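Local structure of formimidoylglutamase (Bacillus subtilis, 3M1R) at residues 130-135 / 285-290; 150-155 / 240-245. The protein catalyses the hydrolysis of N-formimidoyl-L-glutamate to L-glutamate and formamide, a step of histidine degradation that uses two manganese ions per subunit. One frame throughout, in Å; residues are numbered along the deposited sequence.

Contact 1 (130-135 / 285-290). With CA (calcium ion), chain B.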
ATOM      1  N   ASN D 130      -4.739 -25.157   2.266  1.00 36.06           N
ATOM      2  CA  ASN D 130      -5.575 -26.268   1.844  1.00 44.01           C
ATOM      3  C   ASN D 130      -5.086 -27.622   2.344  1.00 40.74           C
ATOM      4  O   ASN D 130      -5.866 -28.573   2.445  1.00 42.20           O
ATOM      5  CB  ASN D 130      -5.789 -26.278   0.321  1.00 49.13           C
ATOM      6  CG  ASN D 130      -7.208 -26.715  -0.061  1.00 58.73           C
ATOM      7  OD1 ASN D 130      -7.723 -26.338  -1.116  1.00 52.57           O
ATOM      8  ND2 ASN D 130      -7.856 -27.506   0.821  1.00 58.64           N
ATOM      9  N   SER D 131      -3.802 -27.708   2.677  1.00 33.28           N
ATOM     10  CA  SER D 131      -3.219 -29.005   3.035  1.00 32.36           C
ATOM     11  C   SER D 131      -3.825 -29.602   4.309  1.00 33.35           C
ATOM     12  O   SER D 131      -3.727 -30.798   4.522  1.00 41.54           O
ATOM     13  CB  SER D 131      -1.708 -28.880   3.208  1.00 37.04           C
ATOM     14  OG  SER D 131      -1.404 -28.260   4.440  1.00 40.86           O
ATOM     15  N   ILE D 132      -4.447 -28.772   5.157  1.00 35.16           N
ATOM     16  CA  ILE D 132      -4.968 -29.255   6.439  1.00 35.68           C
ATOM     17  C   ILE D 132      -6.150 -30.197   6.266  1.00 42.79           C
ATOM     18  O   ILE D 132      -6.492 -30.930   7.188  1.00 44.56           O
ATOM     19  CB  ILE D 132      -5.383 -28.100   7.412  1.00 31.73           C
ATOM     20  CG1 ILE D 132      -6.732 -27.493   7.013  1.00 30.61           C
ATOM     21  CG2 ILE D 132      -4.301 -27.019   7.464  1.00 35.79           C
ATOM     22  CD1 ILE D 132      -7.324 -26.540   8.067  1.00 29.28           C
ATOM     23  N   SER D 133      -6.772 -30.172   5.091  1.00 42.32           N
ATOM     24  CA  SER D 133      -7.982 -30.958   4.851  1.00 39.93           C
ATOM     25  C   SER D 133      -7.742 -32.455   4.936  1.00 45.18           C
ATOM     26  O   SER D 133      -8.673 -33.240   5.184  1.00 46.47           O
ATOM     27  CB  SER D 133      -8.615 -30.599   3.506  1.00 40.63           C
ATOM     28  OG  SER D 133      -9.051 -29.254   3.508  1.00 41.48           O
ATOM     29  N   TYR D 134      -6.499 -32.867   4.738  1.00 46.65           N
ATOM     30  CA  TYR D 134      -6.196 -34.273   4.909  1.00 47.44           C
ATOM     31  C   TYR D 134      -6.366 -34.674   6.365  1.00 51.51           C
ATOM     32  O   TYR D 134      -7.090 -35.621   6.671  1.00 55.89           O
ATOM     33  CB  TYR D 134      -4.785 -34.608   4.453  1.00 48.51           C
ATOM     34  CG  TYR D 134      -4.356 -35.976   4.901  1.00 49.57           C
ATOM     35  CD1 TYR D 134      -4.677 -37.105   4.153  1.00 47.32           C
ATOM     36  CD2 TYR D 134      -3.628 -36.146   6.073  1.00 53.10           C
ATOM     37  CE1 TYR D 134      -4.280 -38.365   4.556  1.00 51.41           C
ATOM     38  CE2 TYR D 134      -3.222 -37.417   6.487  1.00 54.30           C
ATOM     39  CZ  TYR D 134      -3.561 -38.515   5.727  1.00 54.42           C
ATOM     40  OH  TYR D 134      -3.173 -39.769   6.128  1.00 61.28           O
ATOM     41  N   SER D 135      -5.696 -33.960   7.268  1.00 44.10           N
ATOM     42  CA  SER D 135      -5.743 -34.325   8.686  1.00 50.33           C
ATOM     43  C   SER D 135      -7.132 -34.137   9.335  1.00 44.90           C
ATOM     44  O   SER D 135      -7.547 -34.941  10.166  1.00 48.41           O
ATOM     45  CB  SER D 135      -4.660 -33.587   9.482  1.00 54.50           C
ATOM     46  OG  SER D 135      -3.356 -33.959   9.056  1.00 58.67           O
ATOM     47  N   GLY D 285     -18.981 -31.036  10.488  1.00 53.14           N
ATOM     48  CA  GLY D 285     -18.029 -29.945  10.610  1.00 39.42           C
ATOM     49  C   GLY D 285     -17.921 -29.073   9.372  1.00 37.17           C
ATOM     50  O   GLY D 285     -18.470 -29.378   8.315  1.00 39.22           O
ATOM     51  N   ILE D 286     -17.238 -27.948   9.524  1.00 31.00           N
ATOM     52  CA  ILE D 286     -16.940 -27.095   8.403  1.00 34.77           C
ATOM     53  C   ILE D 286     -15.541 -26.515   8.620  1.00 39.76           C
ATOM     54  O   ILE D 286     -15.129 -26.212   9.757  1.00 39.82           O
ATOM     55  CB  ILE D 286     -18.010 -25.992   8.203  1.00 37.74           C
ATOM     56  CG1 ILE D 286     -17.704 -25.160   6.952  1.00 41.37           C
ATOM     57  CG2 ILE D 286     -18.121 -25.095   9.433  1.00 28.70           C
ATOM     58  CD1 ILE D 286     -18.761 -24.103   6.646  1.00 41.89           C
ATOM     59  N   GLU D 287     -14.795 -26.398   7.530  1.00 39.21           N
ATOM     60  CA  GLU D 287     -13.485 -25.769   7.575  1.00 37.15           C
ATOM     61  C   GLU D 287     -13.409 -24.711   6.490  1.00 38.02           C
ATOM     62  O   GLU D 287     -14.031 -24.830   5.444  1.00 42.89           O
ATOM     63  CB  GLU D 287     -12.382 -26.809   7.385  1.00 35.19           C
ATOM     64  CG  GLU D 287     -12.370 -27.399   5.996  1.00 40.56           C
ATOM     65  CD  GLU D 287     -11.357 -28.530   5.848  1.00 50.03           C
ATOM     66  OE1 GLU D 287     -10.746 -28.932   6.861  1.00 47.52           O
ATOM     67  OE2 GLU D 287     -11.181 -29.023   4.716  1.00 54.53           O
ATOM     68  N   ILE D 288     -12.649 -23.663   6.758  1.00 38.08           N
ATOM     69  CA  ILE D 288     -12.396 -22.641   5.763  1.00 43.07           C
ATOM     70  C   ILE D 288     -10.901 -22.553   5.521  1.00 41.41           C
ATOM     71  O   ILE D 288     -10.114 -22.411   6.466  1.00 41.34           O
ATOM     72  CB  ILE D 288     -12.921 -21.302   6.238  1.00 41.17           C
ATOM     73  CG1 ILE D 288     -14.430 -21.423   6.475  1.00 32.10           C
ATOM     74  CG2 ILE D 288     -12.581 -20.195   5.223  1.00 28.24           C
ATOM     75  CD1 ILE D 288     -15.008 -20.205   7.115  1.00 35.81           C
ATOM     76  N   VAL D 289     -10.507 -22.679   4.261  1.00 31.75           N
ATOM     77  CA  VAL D 289      -9.100 -22.624   3.924  1.00 36.29           C
ATOM     78  C   VAL D 289      -8.809 -21.587   2.853  1.00 34.99           C
ATOM     79  O   VAL D 289      -9.717 -21.073   2.190  1.00 33.13           O
ATOM     80  CB  VAL D 289      -8.556 -24.008   3.457  1.00 30.28           C
ATOM     81  CG1 VAL D 289      -8.587 -25.005   4.593  1.00 33.73           C
ATOM     82  CG2 VAL D 289      -9.349 -24.526   2.253  1.00 32.71           C
ATOM     83  N   GLU D 290      -7.522 -21.276   2.742  1.00 30.48           N
ATOM     84  CA  GLU D 290      -6.950 -20.491   1.659  1.00 31.15           C
ATOM     85  C   GLU D 290      -7.237 -18.996   1.735  1.00 32.97           C
ATOM     86  O   GLU D 290      -7.087 -18.276   0.755  1.00 34.20           O
ATOM     87  CB  GLU D 290      -7.294 -21.106   0.292  1.00 25.71           C
ATOM     88  CG  GLU D 290      -6.615 -22.469   0.071  1.00 32.50           C
ATOM     89  CD  GLU D 290      -5.062 -22.391  -0.064  1.00 51.90           C
ATOM     90  OE1 GLU D 290      -4.342 -23.155   0.617  1.00 48.54           O
ATOM     91  OE2 GLU D 290      -4.554 -21.583  -0.870  1.00 51.84           O
TER
HETATM   92 CA    CA B 322      -7.665 -26.056  -3.475  1.00 84.93          CA
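The carboxylate of E287 meets the hydroxyl of S133: S133 OG donates to E287 OE2 at 2.5 Å, a separation so short that its exact value is doubtful. The same oxygen is also bonded to S243 OG, while E287 OE1 pairs with T136 OG1, so both carboxylate oxygens have hydroxyl partners. E287 CG lies between the backbone N and the carbonyl carbon (chi1 68°), and beyond it the chain is extended, carrying the acid across to S133. In this arginase-family fold the contact sets the N-terminal part of helix 133-141 and the residues leading into it against strand 283-289 of the parallel sheet. At the metal end, the backbone N of N130 donates to E290 OE1 at 2.6 Å, meeting the anti lone pair with an N-H...O angle of 141°. An alanine in place of E290 would probably leave the N130 N-H without this carboxylate acceptor, in the very residue whose side chain binds the calcium ion. Between the two polar pairs V289 fills the middle with its two methyl groups: CG1 meets I132 CG1 at 3.9 Å as the side chains slide past each other, and CG2 lies 3.8 Å from N130 CG.

Contact 2 (150-155 / 240-245). With CA (calcium ion), chain C; CA (calcium ion), chain B.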
ATOM      1  N   ILE D 150     -18.276 -32.204   1.010  1.00 42.61           N
ATOM      2  CA  ILE D 150     -18.627 -31.175   0.052  1.00 43.51           C
ATOM      3  C   ILE D 150     -17.479 -30.171   0.006  1.00 44.51           C
ATOM      4  O   ILE D 150     -17.252 -29.422   0.962  1.00 42.69           O
ATOM      5  CB  ILE D 150     -19.949 -30.500   0.409  1.00 46.64           C
ATOM      6  CG1 ILE D 150     -21.087 -31.524   0.295  1.00 45.74           C
ATOM      7  CG2 ILE D 150     -20.215 -29.308  -0.506  1.00 45.71           C
ATOM      8  CD1 ILE D 150     -22.369 -31.066   0.905  1.00 50.81           C
ATOM      9  N   GLN D 151     -16.751 -30.196  -1.109  1.00 37.39           N
ATOM     10  CA  GLN D 151     -15.548 -29.386  -1.310  1.00 37.27           C
ATOM     11  C   GLN D 151     -15.868 -28.217  -2.246  1.00 35.07           C
ATOM     12  O   GLN D 151     -16.111 -28.423  -3.437  1.00 33.96           O
ATOM     13  CB  GLN D 151     -14.437 -30.274  -1.899  1.00 40.98           C
ATOM     14  CG  GLN D 151     -13.160 -29.558  -2.367  1.00 45.14           C
ATOM     15  CD  GLN D 151     -12.211 -30.483  -3.149  1.00 46.87           C
ATOM     16  OE1 GLN D 151     -12.492 -31.670  -3.348  1.00 46.28           O
ATOM     17  NE2 GLN D 151     -11.095 -29.933  -3.604  1.00 52.27           N
ATOM     18  N   PHE D 152     -15.919 -26.999  -1.700  1.00 31.61           N
ATOM     19  CA  PHE D 152     -16.038 -25.807  -2.534  1.00 35.79           C
ATOM     20  C   PHE D 152     -14.634 -25.431  -3.008  1.00 36.22           C
ATOM     21  O   PHE D 152     -13.748 -25.147  -2.194  1.00 37.26           O
ATOM     22  CB  PHE D 152     -16.669 -24.649  -1.763  1.00 36.11           C
ATOM     23  CG  PHE D 152     -18.149 -24.812  -1.526  1.00 33.27           C
ATOM     24  CD1 PHE D 152     -19.066 -24.373  -2.463  1.00 31.48           C
ATOM     25  CD2 PHE D 152     -18.612 -25.398  -0.369  1.00 31.45           C
ATOM     26  CE1 PHE D 152     -20.412 -24.521  -2.242  1.00 37.37           C
ATOM     27  CE2 PHE D 152     -19.968 -25.561  -0.147  1.00 36.83           C
ATOM     28  CZ  PHE D 152     -20.865 -25.116  -1.075  1.00 37.07           C
ATOM     29  N   ASP D 153     -14.425 -25.452  -4.317  1.00 35.87           N
ATOM     30  CA  ASP D 153     -13.081 -25.297  -4.853  1.00 35.17           C
ATOM     31  C   ASP D 153     -13.052 -25.013  -6.348  1.00 38.78           C
ATOM     32  O   ASP D 153     -13.837 -25.590  -7.117  1.00 36.75           O
ATOM     33  CB  ASP D 153     -12.254 -26.566  -4.562  1.00 35.47           C
ATOM     34  CG  ASP D 153     -10.812 -26.245  -4.276  1.00 32.36           C
ATOM     35  OD1 ASP D 153     -10.285 -25.411  -5.022  1.00 33.65           O
ATOM     36  OD2 ASP D 153     -10.217 -26.796  -3.324  1.00 34.19           O
ATOM     37  N   ALA D 154     -12.146 -24.119  -6.758  1.00 29.22           N
ATOM     38  CA  ALA D 154     -11.825 -23.973  -8.172  1.00 30.89           C
ATOM     39  C   ALA D 154     -10.983 -25.155  -8.652  1.00 37.57           C
ATOM     40  O   ALA D 154     -10.915 -25.400  -9.848  1.00 37.04           O
ATOM     41  CB  ALA D 154     -11.044 -22.641  -8.442  1.00 31.82           C
ATOM     42  N   HIS D 155     -10.319 -25.856  -7.726  1.00 38.44           N
ATOM     43  CA  HIS D 155      -9.332 -26.884  -8.089  1.00 36.49           C
ATOM     44  C   HIS D 155      -9.655 -28.245  -7.503  1.00 38.65           C
ATOM     45  O   HIS D 155     -10.214 -28.333  -6.414  1.00 38.90           O
ATOM     46  CB  HIS D 155      -7.935 -26.509  -7.593  1.00 33.10           C
ATOM     47  CG  HIS D 155      -7.596 -25.067  -7.770  1.00 41.84           C
ATOM     48  ND1 HIS D 155      -8.012 -24.097  -6.881  1.00 45.72           N
ATOM     49  CD2 HIS D 155      -6.909 -24.424  -8.734  1.00 34.60           C
ATOM     50  CE1 HIS D 155      -7.566 -22.922  -7.274  1.00 39.29           C
ATOM     51  NE2 HIS D 155      -6.902 -23.084  -8.403  1.00 41.15           N
ATOM     52  N   ILE D 240     -21.759 -35.580   6.830  1.00 52.52           N
ATOM     53  CA  ILE D 240     -21.240 -34.696   5.801  1.00 51.30           C
ATOM     54  C   ILE D 240     -20.252 -33.718   6.425  1.00 52.22           C
ATOM     55  O   ILE D 240     -20.456 -33.265   7.552  1.00 49.52           O
ATOM     56  CB  ILE D 240     -22.362 -33.930   5.087  1.00 58.03           C
ATOM     57  CG1 ILE D 240     -23.103 -33.037   6.073  1.00 67.19           C
ATOM     58  CG2 ILE D 240     -23.338 -34.899   4.428  1.00 62.50           C
ATOM     59  CD1 ILE D 240     -24.483 -32.650   5.604  1.00 71.02           C
ATOM     60  N   PHE D 241     -19.162 -33.435   5.706  1.00 46.66           N
ATOM     61  CA  PHE D 241     -18.184 -32.443   6.127  1.00 44.11           C
ATOM     62  C   PHE D 241     -18.087 -31.394   5.037  1.00 41.22           C
ATOM     63  O   PHE D 241     -17.994 -31.717   3.859  1.00 42.05           O
ATOM     64  CB  PHE D 241     -16.820 -33.096   6.378  1.00 48.81           C
ATOM     65  CG  PHE D 241     -15.744 -32.126   6.823  1.00 44.18           C
ATOM     66  CD1 PHE D 241     -15.619 -31.767   8.157  1.00 47.37           C
ATOM     67  CD2 PHE D 241     -14.848 -31.598   5.912  1.00 43.36           C
ATOM     68  CE1 PHE D 241     -14.628 -30.892   8.572  1.00 47.51           C
ATOM     69  CE2 PHE D 241     -13.846 -30.721   6.320  1.00 45.16           C
ATOM     70  CZ  PHE D 241     -13.733 -30.372   7.651  1.00 45.63           C
ATOM     71  N   ILE D 242     -18.145 -30.135   5.437  1.00 45.21           N
ATOM     72  CA  ILE D 242     -18.135 -29.038   4.495  1.00 39.22           C
ATOM     73  C   ILE D 242     -16.748 -28.416   4.472  1.00 44.97           C
ATOM     74  O   ILE D 242     -16.289 -27.888   5.483  1.00 40.02           O
ATOM     75  CB  ILE D 242     -19.141 -27.946   4.898  1.00 34.22           C
ATOM     76  CG1 ILE D 242     -20.565 -28.499   4.973  1.00 34.47           C
ATOM     77  CG2 ILE D 242     -19.083 -26.777   3.921  1.00 34.49           C
ATOM     78  CD1 ILE D 242     -21.540 -27.449   5.464  1.00 34.58           C
ATOM     79  N   SER D 243     -16.081 -28.485   3.323  1.00 44.87           N
ATOM     80  CA  SER D 243     -14.780 -27.845   3.163  1.00 40.54           C
ATOM     81  C   SER D 243     -14.873 -26.661   2.223  1.00 36.20           C
ATOM     82  O   SER D 243     -15.087 -26.818   1.019  1.00 34.14           O
ATOM     83  CB  SER D 243     -13.732 -28.835   2.646  1.00 42.87           C
ATOM     84  OG  SER D 243     -12.435 -28.239   2.645  1.00 49.94           O
ATOM     85  N   VAL D 244     -14.702 -25.468   2.770  1.00 35.61           N
ATOM     86  CA  VAL D 244     -14.754 -24.276   1.946  1.00 33.96           C
ATOM     87  C   VAL D 244     -13.360 -23.734   1.663  1.00 31.44           C
ATOM     88  O   VAL D 244     -12.677 -23.237   2.560  1.00 36.08           O
ATOM     89  CB  VAL D 244     -15.574 -23.165   2.592  1.00 30.30           C
ATOM     90  CG1 VAL D 244     -15.585 -21.955   1.649  1.00 30.41           C
ATOM     91  CG2 VAL D 244     -16.979 -23.658   2.865  1.00 30.42           C
ATOM     92  N   ASP D 245     -12.944 -23.852   0.410  1.00 33.87           N
ATOM     93  CA  ASP D 245     -11.706 -23.250  -0.052  1.00 31.15           C
ATOM     94  C   ASP D 245     -12.125 -21.929  -0.668  1.00 31.14           C
ATOM     95  O   ASP D 245     -12.855 -21.891  -1.650  1.00 36.04           O
ATOM     96  CB  ASP D 245     -11.038 -24.153  -1.078  1.00 26.66           C
ATOM     97  CG  ASP D 245      -9.750 -23.562  -1.647  1.00 32.98           C
ATOM     98  OD1 ASP D 245      -9.557 -22.333  -1.679  1.00 31.84           O
ATOM     99  OD2 ASP D 245      -8.914 -24.367  -2.063  1.00 44.32           O
TER
HETATM  100 CA    CA C 321      -8.461 -23.978  -4.563  1.00 37.99          CA
HETATM  101 CA    CA B 322      -7.665 -26.056  -3.475  1.00 84.93          CA
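The F152 ring turns its edge to strand 240-245, with S243 O and I242 CG2 both near the ring plane; I242 CG2 is 4.3 Å from F152 CE2. V244 CG2 approaches F152 CD2 obliquely at 4.0 Å, and L270 and I277 of helix 267-278 also touch this side chain. D153, H155 and D245 lie at or just beyond the C-terminal ends of neighbouring parallel strands in the central sheet of the arginase fold, at the binuclear metal centre. The H155 ring has the methyl of A154 over one face, offset toward the rim. The carboxylates of D153 and D245 are turned 66° from each other. A regular ladder joins the nearly parallel strands: I150 N to F241 O, S243 N to I150 O, F152 N to S243 O and D245 N to F152 O. I150, F152, I242 and V244 share one face of the sheet; Q151 and S243 lie on the other. The Q151 amide is held at both ends: OE1 by NE2 of Q188, and NE2 by H156 O and D153 OD2. Q151 NE2 donates to D153 OD2 at 3.3 Å, a long but nearly straight bond (170°); the oxygen lies in the amide plane, yet the N-H reaches it from above the carboxylate plane. D153 OD1 accepts from H155 N at 2.7 Å, an Asx turn. Calcium occupies the sites inferred for manganese. D153 bridges with OD1 to the chain C ion and OD2 to the chain B ion; H155 ND1 binds the former. With CG anti to its backbone N (chi1 178°), D245 bridges through OD2 alone, 2.5 Å from the chain B calcium and 2.6 Å from the chain C calcium.

How the contacts relate
The centres of the two contacts lie about 8 Å apart, and along the chain contact 2 is nested within the loop closed by contact 1: 130-135, 150-155, 240-245, then 285-290. Helix 133-141 is followed in the chain by strand 147-152. Strands 283-289, 239-245 and 147-152 are consecutive neighbours in the parallel sheet, with 239-245 in the middle; a probable backbone hydrogen bond from V289 N to V244 O, 2.8 Å, joins the contacts there. Both reach the chain B calcium ion, to which contact 1 brings N130 and contact 2 brings D153 and D245, with D157 completing the protein ligands. The metal centre is thus assembled from sequence-distant segments gathered at the C-terminal ends of the parallel strands.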